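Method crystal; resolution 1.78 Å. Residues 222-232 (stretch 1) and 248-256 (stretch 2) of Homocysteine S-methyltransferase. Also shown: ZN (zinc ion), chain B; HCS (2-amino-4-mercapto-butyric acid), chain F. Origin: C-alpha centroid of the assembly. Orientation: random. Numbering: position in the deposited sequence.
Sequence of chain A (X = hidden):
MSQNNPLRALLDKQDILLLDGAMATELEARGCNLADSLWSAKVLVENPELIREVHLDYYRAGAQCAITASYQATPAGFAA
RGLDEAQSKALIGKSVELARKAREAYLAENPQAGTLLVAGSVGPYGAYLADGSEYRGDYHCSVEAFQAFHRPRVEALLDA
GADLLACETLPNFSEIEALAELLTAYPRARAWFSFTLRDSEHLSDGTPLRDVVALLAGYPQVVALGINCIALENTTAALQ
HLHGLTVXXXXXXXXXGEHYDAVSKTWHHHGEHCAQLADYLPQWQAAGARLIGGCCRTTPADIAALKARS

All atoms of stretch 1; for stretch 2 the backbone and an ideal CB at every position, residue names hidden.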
# COMPACT_ATOMS: atom_id res chain seq x y z
N VAL A 222 6.66 8.81 -9.20
CA VAL A 222 6.45 8.67 -7.76
C VAL A 222 5.77 9.94 -7.24
O VAL A 222 6.39 11.00 -7.13
CB VAL A 222 7.77 8.41 -7.01
CG1 VAL A 222 7.52 8.31 -5.51
CG2 VAL A 222 8.43 7.12 -7.51
N VAL A 223 4.48 9.82 -6.96
CA VAL A 223 3.68 11.01 -6.67
C VAL A 223 3.43 11.23 -5.18
O VAL A 223 2.80 12.23 -4.80
CB VAL A 223 2.34 10.94 -7.40
CG1 VAL A 223 2.56 10.97 -8.91
CG2 VAL A 223 1.59 9.68 -7.01
N ALA A 224 3.89 10.30 -4.34
CA ALA A 224 3.80 10.45 -2.89
C ALA A 224 4.78 9.51 -2.19
O ALA A 224 5.19 8.48 -2.74
CB ALA A 224 2.36 10.22 -2.42
N LEU A 225 5.16 9.87 -0.97
CA LEU A 225 6.17 9.16 -0.17
C LEU A 225 5.66 9.07 1.25
O LEU A 225 4.97 9.97 1.70
CB LEU A 225 7.51 9.92 -0.15
CG LEU A 225 8.23 10.26 -1.44
CD1 LEU A 225 9.55 10.89 -1.13
CD2 LEU A 225 8.43 8.99 -2.21
N GLY A 226 6.01 8.03 1.98
CA GLY A 226 5.63 8.03 3.38
C GLY A 226 6.04 6.82 4.17
O GLY A 226 7.04 6.19 3.86
N ILE A 227 5.27 6.52 5.21
CA ILE A 227 5.60 5.42 6.10
C ILE A 227 4.36 4.55 6.38
O ILE A 227 3.23 5.04 6.42
CB ILE A 227 6.17 5.95 7.44
CG1 ILE A 227 5.18 6.94 8.04
CG2 ILE A 227 7.53 6.60 7.20
CD1 ILE A 227 5.54 7.43 9.46
N ASN A 228 4.57 3.25 6.56
CA ASN A 228 3.47 2.39 6.96
C ASN A 228 4.00 1.20 7.76
O ASN A 228 5.20 0.93 7.76
CB ASN A 228 2.67 1.91 5.74
CG ASN A 228 3.44 0.90 4.89
OD1 ASN A 228 4.39 1.25 4.19
ND2 ASN A 228 3.00 -0.37 4.93
N CYS A 229 3.09 0.51 8.43
CA CYS A 229 3.44 -0.66 9.23
C CYS A 229 4.46 -0.30 10.30
O CYS A 229 5.41 -1.02 10.56
CB CYS A 229 3.96 -1.78 8.33
SG CYS A 229 3.79 -3.43 9.07
N ILE A 230 4.24 0.85 10.92
CA ILE A 230 5.11 1.37 11.97
C ILE A 230 4.26 1.65 13.21
O ILE A 230 3.04 1.83 13.09
CB ILE A 230 5.84 2.65 11.48
CG1 ILE A 230 6.82 3.19 12.54
CG2 ILE A 230 4.83 3.73 11.10
CD1 ILE A 230 7.51 4.49 12.10
N ALA A 231 4.88 1.67 14.38
CA ALA A 231 4.16 1.93 15.63
C ALA A 231 3.59 3.34 15.67
O ALA A 231 4.23 4.28 15.19
CB ALA A 231 5.07 1.70 16.83
N LEU A 232 2.41 3.49 16.25
CA LEU A 232 1.77 4.79 16.36
C LEU A 232 2.70 5.85 16.94
O LEU A 232 2.79 6.96 16.41
CB LEU A 232 0.52 4.71 17.23
CG LEU A 232 -0.83 4.66 16.51
CD1 LEU A 232 -1.96 4.74 17.54
CD2 LEU A 232 -0.96 5.78 15.48
N UNK A 248 6.27 16.71 -1.67
CA UNK A 248 5.37 15.67 -2.16
C UNK A 248 4.36 15.37 -1.07
O UNK A 248 4.71 15.41 0.11
CB UNK A 248 6.13 14.41 -2.56
N UNK A 249 3.10 15.07 -1.45
CA UNK A 249 2.11 14.61 -0.46
C UNK A 249 2.66 13.42 0.32
O UNK A 249 3.17 12.47 -0.30
CB UNK A 249 0.79 14.23 -1.14
N UNK A 250 2.56 13.45 1.65
CA UNK A 250 3.13 12.37 2.45
C UNK A 250 2.07 11.34 2.82
O UNK A 250 0.90 11.69 3.05
CB UNK A 250 3.78 12.93 3.72
N UNK A 251 2.50 10.09 2.88
CA UNK A 251 1.62 8.96 3.15
C UNK A 251 1.86 8.42 4.56
O UNK A 251 3.00 8.30 5.00
CB UNK A 251 1.83 7.86 2.11
N UNK A 252 0.79 8.09 5.27
CA UNK A 252 0.97 7.52 6.59
C UNK A 252 -0.16 6.55 6.91
O UNK A 252 -1.33 6.92 6.89
CB UNK A 252 1.04 8.63 7.65
N UNK A 253 0.19 5.30 7.15
CA UNK A 253 -0.78 4.36 7.67
C UNK A 253 -0.10 3.38 8.62
O UNK A 253 0.53 2.41 8.19
CB UNK A 253 -1.47 3.61 6.53
N UNK A 254 -0.21 3.67 9.92
CA UNK A 254 0.49 2.91 10.96
C UNK A 254 -0.29 1.71 11.45
O UNK A 254 -1.46 1.51 11.08
CB UNK A 254 0.81 3.82 12.15
N UNK A 255 0.35 0.91 12.28
CA UNK A 255 -0.32 -0.19 12.95
C UNK A 255 -1.24 0.34 14.04
O UNK A 255 -1.06 1.45 14.53
CB UNK A 255 0.70 -1.17 13.54
N UNK A 256 -2.24 -0.46 14.38
CA UNK A 256 -3.20 -0.12 15.43
C UNK A 256 -2.47 0.05 16.76
O UNK A 256 -1.46 -0.60 17.02
CB UNK A 256 -4.28 -1.19 15.55
ZN ZN B . 1.45 -3.16 8.12
N HCS F . -0.79 -5.97 3.04
CA HCS F . -0.85 -4.65 3.65
CB HCS F . 0.55 -4.24 4.11
CG HCS F . 1.09 -5.21 5.15
SD HCS F . 2.58 -4.51 5.91
C HCS F . -1.36 -3.66 2.65
OXT HCS F . -1.62 -4.06 1.50
O HCS F . -1.51 -2.47 3.01

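Position 248 precedes the paired strand. Its CA-to-CB bond points toward stretch 1, and the ideal CB lies 4.8 Å from Leu-225 CG. A medium or large apolar side chain would suit. The residue is Leu-248, whose CD1 reaches 3.8 Å from Leu-225 CG.

Position 249 points sideways, its ideal CB 4.5 Å from Ala-224 CB. Phi is -54°, which proline allows, and the backbone N faces no acceptor of stretch 1 at bonding distance. Many residues would fit. It is Pro-249. Its CD sits 3.3 Å from Val-223 O, and its O accepts a weak hydrogen bond from Leu-225 N (3.3 Å).

Position 250 has extended angles and shares a sheet face with Leu-225 and Ile-227. An apolar, perhaps branched, side chain is expected. It is Leu-250. Its CA makes a CA-H...O contact with Leu-225 O at 3.1 Å.

Position 251 points toward stretch 1, opposite Gly-226, which has no side chain. The ideal CB is 4.0 Å from Gly-226 CA, so space is limited but real; Val, Ile or Ala would suit. It is Val-251, and CG2 packs on Ala-224 CB at 3.7 Å. Its N donates to Leu-225 O (2.7 Å) and its O accepts from Ile-227 N (2.9 Å), a parallel pattern. A CB on Gly-226 would clash with Val-251 O.

Position 252 lies on the face of Ile-227. Beta-branched or other apolar residues suit the extended backbone. It is Val-252, with CG2 4.2 Å from Ile-227 CG1.

Position 253 shares its face with Asn-228, and its ideal CB is 4.5 Å from Asn-228 CB. A flat or long side chain could lie against that methylene. It is Tyr-253. Asn-228 CB stands 3.4 Å from the centroid of the Tyr-253 ring, over its face, in a CH-pi contact. Tyr-253 N donates to Ile-227 O (3.1 Å), and Cys-229 N donates to Tyr-253 O (3.2 Å).

Position 254 has its ideal CB tight against Ile-230 O, at 3.1 Å, and 4.2 Å from Leu-232 CD2. A compact apolar residue suits; phi of -88° permits proline. It is Pro-254, its CG 3.7 Å from Leu-232 CD2.

Position 255 points sideways beside the zinc ligand Cys-229. A short polar side chain could reach back. It is Asn-255: OD1 comes 3.3 Å from Cys-229 CA, and N donates to Ile-230 O (3.0 Å).

Position 256 points away, so many residues would do. It is Ser-256; water 1 links its O to Leu-232 N.

Stretch 2, residues 248-256: LPLVVYPNS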
# COMPACT_ATOMS: atom_id res chain seq x y z
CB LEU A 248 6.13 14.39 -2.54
CG LEU A 248 6.93 14.39 -3.84
CD1 LEU A 248 7.64 13.05 -3.99
CD2 LEU A 248 6.03 14.67 -5.05
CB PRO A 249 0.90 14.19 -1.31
CG PRO A 249 1.17 14.61 -2.70
CD PRO A 249 2.63 14.93 -2.84
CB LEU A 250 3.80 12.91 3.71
CG LEU A 250 5.01 13.83 3.49
CD1 LEU A 250 5.60 14.25 4.84
CD2 LEU A 250 6.08 13.19 2.59
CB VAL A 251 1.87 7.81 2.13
CG1 VAL A 251 0.95 6.65 2.41
CG2 VAL A 251 1.69 8.31 0.71
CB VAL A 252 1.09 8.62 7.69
CG1 VAL A 252 -0.09 9.60 7.65
CG2 VAL A 252 1.21 7.99 9.07
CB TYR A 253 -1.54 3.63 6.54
CG TYR A 253 -0.81 3.09 5.31
CD1 TYR A 253 -0.84 1.73 5.01
CD2 TYR A 253 -0.20 3.94 4.40
CE1 TYR A 253 -0.23 1.22 3.87
CE2 TYR A 253 0.43 3.44 3.25
CZ TYR A 253 0.40 2.08 2.99
OH TYR A 253 1.00 1.57 1.86
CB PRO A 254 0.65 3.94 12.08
CG PRO A 254 -0.62 4.75 11.97
CD PRO A 254 -0.86 4.88 10.48
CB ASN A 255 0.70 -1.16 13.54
CG ASN A 255 1.63 -1.71 12.48
OD1 ASN A 255 1.23 -1.89 11.34
ND2 ASN A 255 2.88 -1.95 12.85
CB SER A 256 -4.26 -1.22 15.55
OG SER A 256 -5.28 -0.86 16.46
O HOH W 1 0.93 1.22 17.19
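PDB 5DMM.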